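Levansucrase (Bacillus subtilis, PDB 1OYG) belongs to the levansucrase/invertase family and adopts the five-bladed beta-propeller fold of the beta-fructosidase clan. Local coordinates at residues A[18-22]-A[23-27]. Sequence-based numbering, arbitrary orientation.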
loop_
_atom_site.group_PDB
_atom_site.type_symbol
_atom_site.label_atom_id
_atom_site.label_comp_id
_atom_site.label_asym_id
_atom_site.label_seq_id
_atom_site.Cartn_x
_atom_site.Cartn_y
_atom_site.Cartn_z
ATOM N N SER A 18 -8.563 3.459 -15.543
ATOM C CA SER A 18 -7.204 3.341 -16.060
ATOM C C SER A 18 -6.691 1.920 -15.879
ATOM O O SER A 18 -7.242 1.146 -15.096
ATOM C CB SER A 18 -6.277 4.322 -15.355
ATOM O OG SER A 18 -6.749 5.646 -15.528
ATOM N N HIS A 19 -5.621 1.595 -16.598
ATOM C CA HIS A 19 -5.078 0.240 -16.615
ATOM C C HIS A 19 -3.552 0.224 -16.640
ATOM O O HIS A 19 -2.909 1.019 -17.334
ATOM C CB HIS A 19 -5.627 -0.534 -17.813
ATOM C CG HIS A 19 -7.116 -0.641 -17.808
ATOM N ND1 HIS A 19 -7.790 -1.580 -17.057
ATOM C CD2 HIS A 19 -8.066 0.107 -18.417
ATOM C CE1 HIS A 19 -9.091 -1.415 -17.216
ATOM N NE2 HIS A 19 -9.285 -0.400 -18.039
ATOM N N ILE A 20 -2.989 -0.693 -15.864
ATOM C CA ILE A 20 -1.576 -1.013 -15.909
ATOM C C ILE A 20 -1.451 -2.038 -17.023
ATOM O O ILE A 20 -1.861 -3.186 -16.858
ATOM C CB ILE A 20 -1.121 -1.574 -14.547
ATOM C CG1 ILE A 20 -1.345 -0.512 -13.462
ATOM C CG2 ILE A 20 0.346 -2.022 -14.597
ATOM C CD1 ILE A 20 -0.913 -0.919 -12.057
ATOM N N THR A 21 -0.925 -1.616 -18.171
ATOM C CA THR A 21 -0.960 -2.437 -19.378
ATOM C C THR A 21 0.295 -3.267 -19.547
ATOM O O THR A 21 1.361 -2.920 -19.047
ATOM C CB THR A 21 -1.152 -1.577 -20.644
ATOM O OG1 THR A 21 -0.000 -0.753 -20.857
ATOM C CG2 THR A 21 -2.314 -0.605 -20.496
ATOM N N ARG A 22 0.164 -4.350 -20.301
ATOM C CA ARG A 22 1.284 -5.238 -20.551
ATOM C C ARG A 22 2.381 -4.519 -21.325
ATOM O O ARG A 22 3.560 -4.739 -21.072
ATOM C CB ARG A 22 0.818 -6.470 -21.323
ATOM C CG ARG A 22 -0.202 -7.312 -20.571
ATOM C CD ARG A 22 -0.458 -8.660 -21.194
ATOM N NE ARG A 22 0.678 -9.563 -21.035
ATOM C CZ ARG A 22 0.946 -10.249 -19.930
ATOM N NH1 ARG A 22 0.153 -10.174 -18.871
ATOM N NH2 ARG A 22 2.012 -11.036 -19.890
ATOM N N HIS A 23 1.998 -3.655 -22.260
ATOM C CA HIS A 23 2.994 -2.956 -23.062
ATOM C C HIS A 23 3.868 -2.070 -22.181
ATOM O O HIS A 23 5.085 -2.037 -22.349
ATOM C CB HIS A 23 2.355 -2.110 -24.163
ATOM C CG HIS A 23 3.345 -1.275 -24.916
ATOM N ND1 HIS A 23 3.791 -0.056 -24.453
ATOM C CD2 HIS A 23 4.005 -1.501 -26.076
ATOM C CE1 HIS A 23 4.666 0.444 -25.307
ATOM N NE2 HIS A 23 4.813 -0.412 -26.302
ATOM N N ASP A 24 3.249 -1.351 -21.249
ATOM C CA ASP A 24 4.000 -0.459 -20.367
ATOM C C ASP A 24 4.938 -1.251 -19.463
ATOM O O ASP A 24 6.107 -0.903 -19.329
ATOM C CB ASP A 24 3.055 0.423 -19.545
ATOM C CG ASP A 24 2.372 1.498 -20.386
ATOM O OD1 ASP A 24 2.772 1.706 -21.554
ATOM O OD2 ASP A 24 1.422 2.181 -19.962
ATOM N N MET A 25 4.435 -2.334 -18.874
ATOM C CA MET A 25 5.240 -3.154 -17.973
ATOM C C MET A 25 6.427 -3.796 -18.693
ATOM O O MET A 25 7.481 -3.977 -18.099
ATOM C CB MET A 25 4.384 -4.247 -17.321
ATOM C CG MET A 25 3.298 -3.738 -16.384
ATOM S SD MET A 25 3.892 -2.767 -14.989
ATOM C CE MET A 25 4.811 -3.968 -14.076
ATOM N N LEU A 26 6.263 -4.124 -19.973
ATOM C CA LEU A 26 7.334 -4.758 -20.737
ATOM C C LEU A 26 8.543 -3.844 -20.931
ATOM O O LEU A 26 9.645 -4.328 -21.185
ATOM C CB LEU A 26 6.825 -5.225 -22.109
ATOM C CG LEU A 26 6.090 -6.569 -22.147
ATOM C CD1 LEU A 26 5.393 -6.743 -23.486
ATOM C CD2 LEU A 26 7.050 -7.729 -21.886
ATOM N N GLN A 27 8.335 -2.533 -20.822
ATOM C CA GLN A 27 9.416 -1.558 -20.983
ATOM C C GLN A 27 10.271 -1.400 -19.726
ATOM O O GLN A 27 11.346 -0.813 -19.781
ATOM C CB GLN A 27 8.858 -0.181 -21.367
ATOM C CG GLN A 27 7.859 -0.156 -22.523
ATOM C CD GLN A 27 8.277 -1.013 -23.695
ATOM O OE1 GLN A 27 9.364 -0.830 -24.245
ATOM N NE2 GLN A 27 7.418 -1.952 -24.085
HETATM O O HOH W 1 0.124 1.190 -17.918
HETATM O O HOH W 2 -0.116 0.937 -22.909
#
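T21 OG1 is the polar atom on which the start of helix 22-26 turns: it accepts a weak capping bond from D24 N at 3.3 Å and pairs with a water at 2.7 Å. That hydroxyl sits between the backbone N and the carbonyl carbon of its own residue (chi1 67°), a torsion that lets OG1 reach D24 N from the N-cap position. The D24 carboxylate crosses the threonine side chain, its CG 3.3 Å from T21 OG1, and waters also join it to its neighbours. The water on T21 OG1 donates weakly to D24 OD1. A second water donates to D24 OD2 at 2.6 Å and to H19 O while accepting from T21 N, tying the carboxylate to the end of strand 18-19 and to the N-cap residue. The helical bonds follow, M25 N to T21 O at 3.1 Å and nearly straight (168°), then L26 N to R22 O. I20 CG2 lies 3.6 Å from M25 SD; I20 also rests on I306 of strand 298-307. One turn on, Q27 NE2 donates to H23 O at 2.9 Å and stands over the centre of one face of the H23 imidazole. R22 instead reaches away to a salt bridge with E267 of helix 261-273. With D24 at the N-terminal end of the helix, its negative charge is probably favoured by the helix dipole, and the waters probably help to stabilise it.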